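Local coordinates for protein mucus binding proteinn (Lactobacillus reuteri, PDB 4MT5) that probably binds host mucins at the bacterial cell surface, this chain being Mub repeat V of a longer cell-wall-attached protein, at residues Gln2-Lys7 and Gly62-Glu67; Tyr32-Gly37 and Asp51-Gly56; Gly45-Ser50 and His69-Met74; Phe113-Thr118 and Val127-Trp132; Ala139-Phe144 and Glu164-Pro169. All blocks are in the same frame, centred on the assembly; numbering follows the deposited sequence.

Contact 1: Gln2-Lys7 and Gly62-Glu67; sequences QTAYVK and GTPTYE
Tyr5 carries its ring on the same face of the sheet as Thr65, Lys7 and Glu67. Its CG is anti to the carbonyl carbon (chi1 -68°). The ring crosses Thr65 and Thr63 obliquely, with Tyr5 CE2 3.4 Å from Thr63 CG2 and Tyr5 CD2 3.4 Å from Thr65 OG1. Thr3 CG2 sits over one face of this ring, offset toward its rim. Strand 2-7 pairs in parallel with 65-67, as the first and last strands do in a ubiquitin-like beta-grasp fold. Tyr5 N donates to Pro64 O (2.8 Å), Tyr66 N to Tyr5 O (2.8 Å) and Lys7 N to Tyr66 O (2.7 Å). An alanine at Tyr5 would probably leave the methyls of Thr3 and Thr63 without the ring they pack on. Lys7 bends at chi3 (77°) and runs alongside Glu67, so that Lys7 NZ makes a 3.4 Å salt bridge with Glu67 OE2. Glu67 OE1 is hydrogen-bonded to His69 NE2. A water donates to both Thr3 O and Gly62 O.

Contact 2: Tyr32-Gly37 and Asp51-Gly56; sequences YSTAEG and DGFKPG
Tyr32 and Ser33 run extended, and Thr34 makes the turn into the helix that starts at Ala35, facing the irregular segment 51-56; the nearest CA atoms, Ser33 CA and Pro55 CA, are 6.6 Å apart, so side chains make the contact. Thr34 and Asp51 meet tip to tip. Thr34 OG1 lies between the backbone N and the carbonyl carbon (chi1 61°) and donates to Asp51 OD2 at 2.7 Å. The hydroxyl approaches from above the carboxylate plane. The other oxygen, Asp51 OD1, accepts from Phe53 N at 3.2 Å, also from above that plane. Each carboxylate oxygen therefore has a donor, which fixes the rotation of the group. Thr34 CG2, anti to the carbonyl carbon, packs on Phe53 CB at 3.7 Å.

Tyr32 and Phe53 both have CG anti to the backbone N. The edge of Tyr32 points at the face of Phe53, a T-shaped pair with planes at 86° and ring centroids 5.6 Å apart. Tyr32 CD2 leads, 4.1 Å from Phe53 CZ. Beyond the pair, Tyr32 OH is hydrogen-bonded to Asp20 OD2 and Tyr8 OH. Ser33 OG accepts from Ala35 N at 3.1 Å, a capping bond at the helix start. The arrangement joins this helix entry of the beta-grasp fold to an Asx turn at Asp51, where strand 46-51 runs out into its loop.

Contact 3: Gly45-Ser50 and His69-Met74; sequences GYVLVS and HFKHGM
Tyr46 and Phe70 both set CG anti to the carbonyl carbon (chi1 -73° and -66°), while Leu48 sets CG anti to its backbone N (chi1 -168°). These torsions, with Leu48 turned at chi2, bring Leu48 CD1 over one face of Phe70 and Tyr46 CB to 3.9 Å from Phe70 CD1. The strands are an antiparallel pair of the beta-grasp sheet, broken by a classic beta bulge in which Val49 and Ser50 both face His69. Val49 N donates to His69 O at 2.8 Å, and Ser50 N makes a weak bond to the same oxygen. His69 N returns a bond to Ser50 O at 2.8 Å. Val47 and Lys71 form a hydrogen-bonded pair, and the Lys71 chain runs out alongside Val47.

The Leu48 and Phe70 side chains also touch Ile38 of helix 35-42. Gly45 ends that helix in a Schellman motif. Both nitrogens of His72 are hydrogen-bonded to carboxylates, ND1 to Asp120 and NE2 to Asp10, which would probably favour a protonated ring. The Tyr46 ring lies beside it, steeply inclined, with Tyr46 CE1 3.4 Å from His72 CD2. At the strand end Gly73 N donates to Gly45 O at 2.8 Å, nearly along the C=O axis.

Contact 4: Phe113-Thr118 and Val127-Trp132; sequences FKRGYT and VSYDPW
Arg115 NE has one polar grip, a salt bridge to Glu85 OE1, and the faces of its guanidinium are covered by Trp132 and Tyr129. Arg115 NE lies 3.5 Å from Trp132 CZ2 and 3.2 Å from Tyr129 CD1. Arg115 CG takes the crowded position between backbone N and carbonyl carbon (chi1 74°), and the chain then extends to NE. The guanidinium is nearly parallel to Trp132 (planes at 10°) and more tilted against Tyr129 (28°), where the cation-pi contact is off-centre. Arg115 CD sits squarely over the six-membered ring of Trp132, a CH-pi contact. A water in the guanidinium plane accepts from NH1 and donates to Asp130 O, which fixes the group further. An alanine at Trp132 would probably leave one face of the guanidinium without its stacking partner and let Arg115 move more freely.

The backbones join through Asp130 N to Gly116 O (3.0 Å), Thr118 N to Ser128 O (3.0 Å) and Val127 N to Thr118 O (2.9 Å). Asp130 OD2 is hydrogen-bonded to His76 NE2. The pairing is that of a beta hairpin of strands 104-120 and 126-129 in the Muc B2-like domain, and just past its paired end a cation is sandwiched between two aromatic rings.

Contact 5: Ala139-Phe144 and Glu164-Pro169; sequences ADSKTF and EFTVTP
This two-stranded antiparallel sheet belongs to the Muc B2-like domain and lies against its main sheet. Lys142 and Val167 form a hydrogen-bonded pair, with Lys142 N to Val167 O at 3.1 Å and Val167 N to Lys142 O at 2.9 Å. Two residues on, Phe144 N donates almost straight to Phe165 O (2.7 Å). Thr143 and Thr166 are the non-hydrogen-bonded pair between them. Their side chains run side by side on the exposed face, with the Thr143 methyl CG2 turned to Thr166 OG1.

Phe144 and Val167 point to the other face. Phe144 CG is anti to the carbonyl carbon (chi1 -83°), and the two side chains cross at about a right angle, CE2 of Phe144 lying 3.9 Å from CG2 of Val167. Phe144 reaches Val111 and Glu91 of the main sheet, and Val167 meets Val89. Lys142 starts on that face too, but its end leads away. The chain bends at chi2 (57°) and chi4 (42°), and Lys142 NZ donates to Thr143 O at 2.8 Å.

Contacts 1 and 4 lie near the surface; contacts 2, 3 and 5 are partly buried. Contacts 1 and 3 share strand 65-77, paired in parallel in one and antiparallel in the other. Contact 2 touches contact 1, where Gly52 N probably bonds to Glu67 O and Tyr32 packs on Val6, and adjoins contact 3 only along the chain. It relies on side chains, whereas contacts 1, 3 and 5 rest on backbone ladders and contact 4 adds stacking and waters to a short one. Contact 3 touches contact 4 through Met74 and Thr118, across the step between the two domains. Contact 5 has threonines on one face, Phe144 and Val167 on the other. Trp132 packs on Pro169, joining contacts 4 and 5.

Contact 1: Gln2-Lys7 and Gly62-Glu67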
# COMPACT_ATOMS: atom_id res chain seq x y z
N GLN A 2 25.37 -31.34 29.85
CA GLN A 2 25.68 -30.35 28.85
C GLN A 2 24.50 -29.45 28.57
O GLN A 2 23.38 -29.69 29.02
CB GLN A 2 26.13 -31.04 27.58
CG GLN A 2 27.13 -32.13 27.84
CD GLN A 2 28.30 -31.62 28.64
OE1 GLN A 2 28.92 -30.61 28.29
NE2 GLN A 2 28.61 -32.31 29.75
N THR A 3 24.77 -28.38 27.83
CA THR A 3 23.74 -27.44 27.45
C THR A 3 23.80 -27.23 25.95
O THR A 3 24.88 -27.25 25.35
CB THR A 3 23.90 -26.11 28.21
OG1 THR A 3 23.41 -26.28 29.55
CG2 THR A 3 23.09 -25.01 27.56
N ALA A 4 22.64 -27.07 25.33
CA ALA A 4 22.60 -26.67 23.94
C ALA A 4 21.49 -25.66 23.78
O ALA A 4 20.42 -25.81 24.37
CB ALA A 4 22.38 -27.88 23.06
N TYR A 5 21.75 -24.61 23.00
CA TYR A 5 20.78 -23.53 22.82
C TYR A 5 20.23 -23.54 21.40
O TYR A 5 20.97 -23.75 20.45
CB TYR A 5 21.42 -22.15 23.08
CG TYR A 5 21.83 -21.86 24.51
CD1 TYR A 5 20.88 -21.79 25.53
CD2 TYR A 5 23.16 -21.63 24.83
CE1 TYR A 5 21.26 -21.51 26.85
CE2 TYR A 5 23.54 -21.35 26.14
CZ TYR A 5 22.59 -21.29 27.14
OH TYR A 5 22.99 -21.02 28.43
N VAL A 6 18.93 -23.31 21.26
CA VAL A 6 18.32 -23.18 19.95
C VAL A 6 17.67 -21.80 19.91
O VAL A 6 16.75 -21.52 20.68
CB VAL A 6 17.30 -24.30 19.69
CG1 VAL A 6 16.65 -24.14 18.34
CG2 VAL A 6 17.97 -25.66 19.78
N LYS A 7 18.18 -20.92 19.05
CA LYS A 7 17.82 -19.50 19.10
C LYS A 7 17.10 -19.08 17.83
O LYS A 7 17.66 -19.16 16.73
CB LYS A 7 19.08 -18.64 19.33
CG LYS A 7 18.87 -17.14 19.31
CD LYS A 7 20.07 -16.35 19.90
CE LYS A 7 21.25 -16.26 18.92
NZ LYS A 7 22.37 -15.41 19.42
N GLY A 62 30.88 -28.39 24.46
CA GLY A 62 30.86 -26.95 24.59
C GLY A 62 29.51 -26.49 25.12
O GLY A 62 28.75 -27.25 25.72
N THR A 63 29.23 -25.22 24.90
CA THR A 63 27.89 -24.71 25.07
C THR A 63 27.50 -24.08 23.74
O THR A 63 27.66 -22.88 23.53
CB THR A 63 27.83 -23.73 26.25
OG1 THR A 63 27.94 -24.48 27.46
CG2 THR A 63 26.52 -22.96 26.27
N PRO A 64 27.01 -24.90 22.81
CA PRO A 64 26.68 -24.41 21.47
C PRO A 64 25.31 -23.77 21.36
O PRO A 64 24.37 -24.22 22.00
CB PRO A 64 26.70 -25.69 20.64
CG PRO A 64 26.34 -26.76 21.59
CD PRO A 64 26.88 -26.36 22.92
N THR A 65 25.23 -22.73 20.55
CA THR A 65 23.95 -22.19 20.09
C THR A 65 23.72 -22.49 18.60
O THR A 65 24.58 -22.22 17.75
CB THR A 65 23.87 -20.67 20.32
OG1 THR A 65 23.81 -20.41 21.72
CG2 THR A 65 22.63 -20.09 19.65
N TYR A 66 22.56 -23.05 18.30
CA TYR A 66 22.13 -23.21 16.92
C TYR A 66 21.06 -22.15 16.62
O TYR A 66 20.21 -21.85 17.46
CB TYR A 66 21.58 -24.61 16.71
CG TYR A 66 22.56 -25.72 17.03
CD1 TYR A 66 23.39 -26.25 16.05
CD2 TYR A 66 22.65 -26.25 18.31
CE1 TYR A 66 24.29 -27.29 16.33
CE2 TYR A 66 23.55 -27.29 18.59
CZ TYR A 66 24.35 -27.79 17.60
OH TYR A 66 25.22 -28.79 17.88
N GLU A 67 21.11 -21.55 15.43
CA GLU A 67 20.22 -20.44 15.10
C GLU A 67 19.17 -20.77 14.03
O GLU A 67 19.44 -21.43 13.03
CB GLU A 67 21.03 -19.19 14.70
CG GLU A 67 21.83 -18.53 15.85
CD GLU A 67 22.62 -17.28 15.41
OE1 GLU A 67 22.93 -17.19 14.20
OE2 GLU A 67 22.92 -16.39 16.25
O HOH W 1 26.91 -29.09 24.70

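Contact 2: Tyr32-Gly37 and Asp51-Gly56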
# COMPACT_ATOMS: atom_id res chain seq x y z
N TYR A 32 14.63 -33.00 20.50
CA TYR A 32 14.14 -31.71 20.08
C TYR A 32 14.08 -31.62 18.57
O TYR A 32 14.84 -32.28 17.86
CB TYR A 32 15.10 -30.65 20.59
CG TYR A 32 14.68 -29.23 20.36
CD1 TYR A 32 13.79 -28.60 21.22
CD2 TYR A 32 15.19 -28.50 19.31
CE1 TYR A 32 13.41 -27.30 21.03
CE2 TYR A 32 14.82 -27.18 19.11
CZ TYR A 32 13.93 -26.59 19.97
OH TYR A 32 13.56 -25.28 19.77
N SER A 33 13.15 -30.80 18.09
CA SER A 33 13.04 -30.50 16.67
C SER A 33 12.63 -29.03 16.52
O SER A 33 11.96 -28.49 17.40
CB SER A 33 12.01 -31.41 16.00
OG SER A 33 11.68 -30.93 14.70
N THR A 34 13.02 -28.40 15.42
CA THR A 34 12.63 -27.01 15.17
C THR A 34 11.30 -26.90 14.43
O THR A 34 10.83 -25.80 14.15
CB THR A 34 13.68 -26.23 14.37
OG1 THR A 34 13.87 -26.83 13.08
CG2 THR A 34 15.01 -26.19 15.11
N ALA A 35 10.70 -28.04 14.12
CA ALA A 35 9.41 -28.11 13.45
C ALA A 35 8.38 -27.19 14.10
O ALA A 35 7.98 -26.18 13.51
CB ALA A 35 8.91 -29.55 13.43
N GLU A 36 7.96 -27.55 15.31
CA GLU A 36 6.90 -26.83 16.00
C GLU A 36 7.13 -25.32 16.09
O GLU A 36 6.22 -24.53 15.86
CB GLU A 36 6.69 -27.40 17.40
CG GLU A 36 5.31 -27.11 17.95
CD GLU A 36 4.19 -27.61 17.01
OE1 GLU A 36 4.36 -28.68 16.36
OE2 GLU A 36 3.15 -26.91 16.93
N GLY A 37 8.35 -24.93 16.43
CA GLY A 37 8.67 -23.52 16.51
C GLY A 37 8.47 -22.81 15.18
O GLY A 37 7.79 -21.76 15.11
N ASP A 51 17.88 -22.58 8.97
CA ASP A 51 17.69 -23.38 10.16
C ASP A 51 18.98 -24.16 10.43
O ASP A 51 19.25 -25.18 9.78
CB ASP A 51 16.49 -24.32 9.98
CG ASP A 51 16.33 -25.31 11.14
OD1 ASP A 51 16.93 -25.08 12.20
OD2 ASP A 51 15.59 -26.32 11.00
N GLY A 52 19.76 -23.69 11.40
CA GLY A 52 21.05 -24.29 11.71
C GLY A 52 21.03 -25.62 12.46
O GLY A 52 22.06 -26.27 12.59
N PHE A 53 19.86 -26.01 12.95
CA PHE A 53 19.74 -27.22 13.73
C PHE A 53 19.46 -28.36 12.77
O PHE A 53 18.90 -28.13 11.70
CB PHE A 53 18.58 -27.09 14.72
CG PHE A 53 18.47 -28.24 15.66
CD1 PHE A 53 19.29 -28.30 16.78
CD2 PHE A 53 17.57 -29.25 15.44
CE1 PHE A 53 19.20 -29.38 17.66
CE2 PHE A 53 17.47 -30.33 16.31
CZ PHE A 53 18.29 -30.39 17.43
N LYS A 54 19.87 -29.57 13.12
CA LYS A 54 19.59 -30.72 12.28
C LYS A 54 19.28 -31.92 13.17
O LYS A 54 19.96 -32.16 14.16
CB LYS A 54 20.76 -31.03 11.32
CG LYS A 54 20.71 -30.26 9.98
CD LYS A 54 21.78 -30.71 8.98
CE LYS A 54 21.56 -32.17 8.52
NZ LYS A 54 22.83 -32.91 8.16
N PRO A 55 18.22 -32.67 12.82
CA PRO A 55 17.84 -33.88 13.57
C PRO A 55 19.00 -34.88 13.57
O PRO A 55 19.68 -35.06 12.55
CB PRO A 55 16.67 -34.44 12.76
CG PRO A 55 16.93 -33.94 11.36
CD PRO A 55 17.42 -32.54 11.59
N GLY A 56 19.21 -35.53 14.70
CA GLY A 56 20.36 -36.40 14.85
C GLY A 56 21.51 -35.70 15.57
O GLY A 56 22.53 -36.32 15.85

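Contact 3: Gly45-Ser50 and His69-Met74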
# COMPACT_ATOMS: atom_id res chain seq x y z
N GLY A 45 3.13 -14.78 10.52
CA GLY A 45 3.51 -13.94 9.40
C GLY A 45 5.01 -13.87 9.11
O GLY A 45 5.45 -13.03 8.33
N TYR A 46 5.78 -14.75 9.74
CA TYR A 46 7.24 -14.76 9.57
C TYR A 46 7.67 -15.74 8.45
O TYR A 46 6.97 -16.73 8.17
CB TYR A 46 7.94 -15.12 10.90
CG TYR A 46 7.96 -14.05 12.00
CD1 TYR A 46 8.98 -13.12 12.07
CD2 TYR A 46 7.00 -14.04 13.01
CE1 TYR A 46 9.03 -12.17 13.09
CE2 TYR A 46 7.05 -13.07 14.04
CZ TYR A 46 8.06 -12.15 14.06
OH TYR A 46 8.12 -11.19 15.05
N VAL A 47 8.81 -15.48 7.82
CA VAL A 47 9.34 -16.36 6.78
C VAL A 47 10.70 -16.94 7.17
O VAL A 47 11.63 -16.20 7.47
CB VAL A 47 9.49 -15.61 5.45
CG1 VAL A 47 10.37 -16.38 4.46
CG2 VAL A 47 8.14 -15.36 4.86
N LEU A 48 10.80 -18.26 7.14
CA LEU A 48 12.06 -18.95 7.39
C LEU A 48 13.17 -18.50 6.44
O LEU A 48 12.95 -18.30 5.25
CB LEU A 48 11.88 -20.46 7.25
CG LEU A 48 13.03 -21.31 7.76
CD1 LEU A 48 13.42 -20.89 9.17
CD2 LEU A 48 12.63 -22.77 7.77
N VAL A 49 14.38 -18.35 6.98
CA VAL A 49 15.50 -17.94 6.16
C VAL A 49 16.60 -18.99 6.24
O VAL A 49 17.24 -19.31 5.24
CB VAL A 49 16.03 -16.58 6.61
CG1 VAL A 49 17.19 -16.15 5.72
CG2 VAL A 49 14.91 -15.55 6.56
N SER A 50 16.80 -19.54 7.43
CA SER A 50 17.77 -20.61 7.61
C SER A 50 17.49 -21.32 8.91
O SER A 50 16.92 -20.74 9.82
CB SER A 50 19.21 -20.09 7.58
OG SER A 50 19.41 -19.04 8.52
N HIS A 69 16.84 -18.57 11.62
CA HIS A 69 16.56 -17.18 11.24
C HIS A 69 15.23 -17.01 10.48
O HIS A 69 14.84 -17.84 9.65
CB HIS A 69 17.75 -16.55 10.47
CG HIS A 69 18.97 -16.33 11.30
ND1 HIS A 69 19.16 -15.21 12.09
CD2 HIS A 69 20.08 -17.10 11.48
CE1 HIS A 69 20.32 -15.29 12.71
NE2 HIS A 69 20.90 -16.43 12.36
N PHE A 70 14.51 -15.94 10.77
CA PHE A 70 13.28 -15.61 10.07
C PHE A 70 13.36 -14.20 9.58
O PHE A 70 14.20 -13.43 10.06
CB PHE A 70 12.09 -15.67 11.01
CG PHE A 70 11.80 -17.04 11.54
CD1 PHE A 70 10.81 -17.82 10.97
CD2 PHE A 70 12.49 -17.54 12.62
CE1 PHE A 70 10.52 -19.06 11.47
CE2 PHE A 70 12.21 -18.79 13.11
CZ PHE A 70 11.22 -19.55 12.54
N LYS A 71 12.50 -13.85 8.62
CA LYS A 71 12.26 -12.45 8.25
C LYS A 71 10.76 -12.22 8.19
O LYS A 71 9.98 -13.18 8.15
CB LYS A 71 12.88 -12.08 6.90
CG LYS A 71 12.36 -12.92 5.74
CD LYS A 71 12.94 -12.46 4.42
CE LYS A 71 12.91 -13.57 3.37
NZ LYS A 71 13.57 -13.10 2.11
N HIS A 72 10.34 -10.96 8.21
CA HIS A 72 8.92 -10.64 8.12
C HIS A 72 8.35 -10.98 6.75
O HIS A 72 8.97 -10.73 5.72
CB HIS A 72 8.68 -9.16 8.42
CG HIS A 72 8.78 -8.82 9.87
ND1 HIS A 72 8.34 -7.61 10.38
CD2 HIS A 72 9.28 -9.51 10.92
CE1 HIS A 72 8.55 -7.58 11.68
NE2 HIS A 72 9.13 -8.72 12.03
N GLY A 73 7.15 -11.54 6.74
CA GLY A 73 6.45 -11.80 5.51
C GLY A 73 5.96 -10.51 4.91
O GLY A 73 5.57 -9.58 5.62
N MET A 74 5.99 -10.42 3.58
CA MET A 74 5.45 -9.25 2.90
C MET A 74 4.30 -9.61 1.97
O MET A 74 4.37 -10.60 1.22
CB MET A 74 6.55 -8.50 2.14
CG MET A 74 7.67 -7.95 3.01
SD MET A 74 7.16 -6.70 4.22
CE MET A 74 8.74 -6.38 5.03

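Contact 4: Phe113-Thr118 and Val127-Trp132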
# COMPACT_ATOMS: atom_id res chain seq x y z
N PHE A 113 -6.94 8.34 -9.23
CA PHE A 113 -5.57 7.94 -8.99
C PHE A 113 -5.58 6.64 -8.20
O PHE A 113 -6.30 6.52 -7.22
CB PHE A 113 -4.84 9.02 -8.19
CG PHE A 113 -4.59 10.28 -8.96
CD1 PHE A 113 -3.47 10.41 -9.76
CD2 PHE A 113 -5.48 11.33 -8.88
CE1 PHE A 113 -3.23 11.57 -10.46
CE2 PHE A 113 -5.25 12.50 -9.59
CZ PHE A 113 -4.13 12.62 -10.38
N LYS A 114 -4.80 5.65 -8.64
CA LYS A 114 -4.73 4.36 -7.97
C LYS A 114 -3.28 4.00 -7.71
O LYS A 114 -2.43 4.30 -8.55
CB LYS A 114 -5.37 3.27 -8.84
CG LYS A 114 -6.88 3.26 -8.84
CD LYS A 114 -7.43 2.41 -9.97
CE LYS A 114 -8.81 1.86 -9.63
NZ LYS A 114 -9.49 1.28 -10.82
N ARG A 115 -2.99 3.39 -6.57
CA ARG A 115 -1.64 2.85 -6.33
C ARG A 115 -1.64 1.60 -5.48
O ARG A 115 -2.52 1.40 -4.64
CB ARG A 115 -0.68 3.88 -5.72
CG ARG A 115 -0.93 4.19 -4.25
CD ARG A 115 0.15 5.10 -3.69
NE ARG A 115 -0.20 5.64 -2.37
CZ ARG A 115 0.48 6.60 -1.75
NH1 ARG A 115 1.55 7.13 -2.31
NH2 ARG A 115 0.09 7.03 -0.56
N GLY A 116 -0.63 0.77 -5.69
CA GLY A 116 -0.44 -0.39 -4.84
C GLY A 116 0.44 -0.04 -3.66
O GLY A 116 0.97 1.06 -3.56
N TYR A 117 0.62 -1.01 -2.77
CA TYR A 117 1.48 -0.84 -1.60
C TYR A 117 1.91 -2.19 -1.07
O TYR A 117 1.41 -3.22 -1.51
CB TYR A 117 0.74 -0.06 -0.52
CG TYR A 117 -0.64 -0.59 -0.25
CD1 TYR A 117 -1.74 -0.07 -0.92
CD2 TYR A 117 -0.85 -1.60 0.67
CE1 TYR A 117 -3.02 -0.55 -0.67
CE2 TYR A 117 -2.12 -2.08 0.92
CZ TYR A 117 -3.20 -1.55 0.24
OH TYR A 117 -4.47 -2.03 0.49
N THR A 118 2.85 -2.19 -0.13
CA THR A 118 3.28 -3.43 0.50
C THR A 118 3.03 -3.39 2.00
O THR A 118 3.37 -2.41 2.66
CB THR A 118 4.76 -3.67 0.26
OG1 THR A 118 5.02 -3.66 -1.15
CG2 THR A 118 5.17 -5.03 0.83
N VAL A 127 4.74 -0.69 4.57
CA VAL A 127 6.16 -0.34 4.55
C VAL A 127 6.59 0.43 3.31
O VAL A 127 7.59 1.16 3.35
CB VAL A 127 7.04 -1.59 4.77
CG1 VAL A 127 6.47 -2.43 5.91
CG2 VAL A 127 7.11 -2.45 3.53
N SER A 128 5.86 0.30 2.21
CA SER A 128 6.15 1.11 1.02
C SER A 128 4.93 1.28 0.12
O SER A 128 3.93 0.60 0.30
CB SER A 128 7.32 0.54 0.22
OG SER A 128 6.92 -0.63 -0.46
N TYR A 129 5.04 2.21 -0.84
CA TYR A 129 3.98 2.47 -1.82
C TYR A 129 4.57 2.45 -3.21
O TYR A 129 5.69 2.91 -3.43
CB TYR A 129 3.33 3.84 -1.57
CG TYR A 129 2.53 3.95 -0.29
CD1 TYR A 129 1.16 3.66 -0.26
CD2 TYR A 129 3.12 4.37 0.89
CE1 TYR A 129 0.41 3.77 0.91
CE2 TYR A 129 2.39 4.48 2.07
CZ TYR A 129 1.03 4.18 2.07
OH TYR A 129 0.32 4.29 3.24
N ASP A 130 3.82 1.90 -4.16
CA ASP A 130 4.20 1.88 -5.57
C ASP A 130 3.88 3.23 -6.17
O ASP A 130 3.15 4.02 -5.57
CB ASP A 130 3.40 0.80 -6.29
CG ASP A 130 3.76 -0.60 -5.81
OD1 ASP A 130 4.87 -0.76 -5.27
OD2 ASP A 130 2.93 -1.53 -5.99
N PRO A 131 4.43 3.52 -7.34
CA PRO A 131 4.09 4.83 -7.92
C PRO A 131 2.60 5.00 -8.22
O PRO A 131 1.94 4.03 -8.58
CB PRO A 131 4.89 4.86 -9.23
CG PRO A 131 5.94 3.79 -9.08
CD PRO A 131 5.35 2.74 -8.19
N TRP A 132 2.07 6.21 -8.05
CA TRP A 132 0.70 6.53 -8.44
C TRP A 132 0.44 6.23 -9.91
O TRP A 132 1.27 6.51 -10.77
CB TRP A 132 0.45 8.02 -8.23
CG TRP A 132 0.17 8.42 -6.82
CD1 TRP A 132 0.93 9.22 -6.02
CD2 TRP A 132 -0.97 8.04 -6.05
NE1 TRP A 132 0.33 9.36 -4.79
CE2 TRP A 132 -0.83 8.64 -4.78
CE3 TRP A 132 -2.09 7.23 -6.30
CZ2 TRP A 132 -1.76 8.47 -3.77
CZ3 TRP A 132 -3.01 7.06 -5.29
CH2 TRP A 132 -2.85 7.68 -4.04
O HOH W 2 2.83 6.63 -4.59
O HOH W 3 0.65 1.64 -7.98
O HOH W 4 4.60 -1.42 -2.39

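Contact 5: Ala139-Phe144 and Glu164-Pro169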
# COMPACT_ATOMS: atom_id res chain seq x y z
N ALA A 139 1.77 8.00 -13.21
CA ALA A 139 1.60 9.46 -13.22
C ALA A 139 1.26 9.99 -11.83
O ALA A 139 0.49 9.36 -11.10
CB ALA A 139 0.53 9.87 -14.22
N ASP A 140 1.82 11.14 -11.49
CA ASP A 140 1.60 11.78 -10.20
C ASP A 140 0.64 12.94 -10.27
O ASP A 140 0.29 13.53 -9.26
CB ASP A 140 2.91 12.29 -9.63
CG ASP A 140 3.75 11.18 -9.04
OD1 ASP A 140 3.19 10.09 -8.78
OD2 ASP A 140 4.96 11.40 -8.84
N SER A 141 0.24 13.28 -11.49
CA SER A 141 -0.73 14.35 -11.70
C SER A 141 -1.43 14.16 -13.03
O SER A 141 -1.12 13.24 -13.79
CB SER A 141 -0.06 15.71 -11.65
OG SER A 141 1.05 15.74 -12.52
N LYS A 142 -2.38 15.03 -13.31
CA LYS A 142 -3.16 14.93 -14.53
C LYS A 142 -3.66 16.33 -14.79
O LYS A 142 -4.02 17.04 -13.85
CB LYS A 142 -4.31 13.92 -14.36
CG LYS A 142 -5.36 13.90 -15.46
CD LYS A 142 -4.76 13.63 -16.84
CE LYS A 142 -5.87 13.43 -17.89
NZ LYS A 142 -6.98 14.43 -17.72
N THR A 143 -3.62 16.77 -16.03
CA THR A 143 -4.16 18.08 -16.35
C THR A 143 -5.54 17.88 -16.93
O THR A 143 -5.76 17.00 -17.77
CB THR A 143 -3.28 18.88 -17.32
OG1 THR A 143 -3.23 18.21 -18.58
CG2 THR A 143 -1.87 19.04 -16.76
N PHE A 144 -6.49 18.67 -16.47
CA PHE A 144 -7.81 18.65 -17.05
C PHE A 144 -7.77 19.47 -18.32
O PHE A 144 -7.24 20.59 -18.32
CB PHE A 144 -8.83 19.22 -16.09
CG PHE A 144 -9.31 18.23 -15.07
CD1 PHE A 144 -9.93 17.05 -15.47
CD2 PHE A 144 -9.17 18.48 -13.72
CE1 PHE A 144 -10.38 16.13 -14.54
CE2 PHE A 144 -9.62 17.57 -12.78
CZ PHE A 144 -10.23 16.39 -13.19
N GLU A 164 -7.14 25.07 -18.23
CA GLU A 164 -6.62 23.79 -17.80
C GLU A 164 -6.28 23.95 -16.34
O GLU A 164 -5.92 25.04 -15.88
CB GLU A 164 -5.34 23.45 -18.54
CG GLU A 164 -5.51 23.02 -19.96
CD GLU A 164 -4.19 22.63 -20.56
OE1 GLU A 164 -3.15 23.21 -20.15
OE2 GLU A 164 -4.17 21.72 -21.42
N PHE A 165 -6.39 22.85 -15.61
CA PHE A 165 -5.98 22.78 -14.23
C PHE A 165 -5.27 21.45 -14.01
O PHE A 165 -5.72 20.40 -14.50
CB PHE A 165 -7.20 22.93 -13.30
CG PHE A 165 -7.57 24.36 -13.00
CD1 PHE A 165 -6.59 25.33 -12.82
CD2 PHE A 165 -8.91 24.74 -12.89
CE1 PHE A 165 -6.92 26.65 -12.53
CE2 PHE A 165 -9.25 26.06 -12.60
CZ PHE A 165 -8.26 27.01 -12.42
N THR A 166 -4.14 21.49 -13.31
CA THR A 166 -3.41 20.28 -12.98
C THR A 166 -3.80 19.84 -11.58
O THR A 166 -3.95 20.67 -10.68
CB THR A 166 -1.88 20.47 -13.06
OG1 THR A 166 -1.51 20.84 -14.40
CG2 THR A 166 -1.16 19.18 -12.70
N VAL A 167 -3.98 18.53 -11.39
CA VAL A 167 -4.36 18.01 -10.08
C VAL A 167 -3.49 16.82 -9.66
O VAL A 167 -3.03 16.04 -10.50
CB VAL A 167 -5.85 17.61 -10.06
CG1 VAL A 167 -6.73 18.85 -10.18
CG2 VAL A 167 -6.16 16.64 -11.18
N THR A 168 -3.24 16.70 -8.36
CA THR A 168 -2.52 15.57 -7.79
C THR A 168 -3.54 14.72 -7.03
O THR A 168 -4.70 15.12 -6.91
CB THR A 168 -1.43 16.03 -6.81
OG1 THR A 168 -2.04 16.58 -5.64
CG2 THR A 168 -0.51 17.05 -7.47
N PRO A 169 -3.13 13.54 -6.53
CA PRO A 169 -4.08 12.75 -5.73
C PRO A 169 -4.64 13.50 -4.52
O PRO A 169 -5.74 13.21 -4.03
CB PRO A 169 -3.22 11.57 -5.25
CG PRO A 169 -2.19 11.42 -6.30
CD PRO A 169 -1.89 12.78 -6.82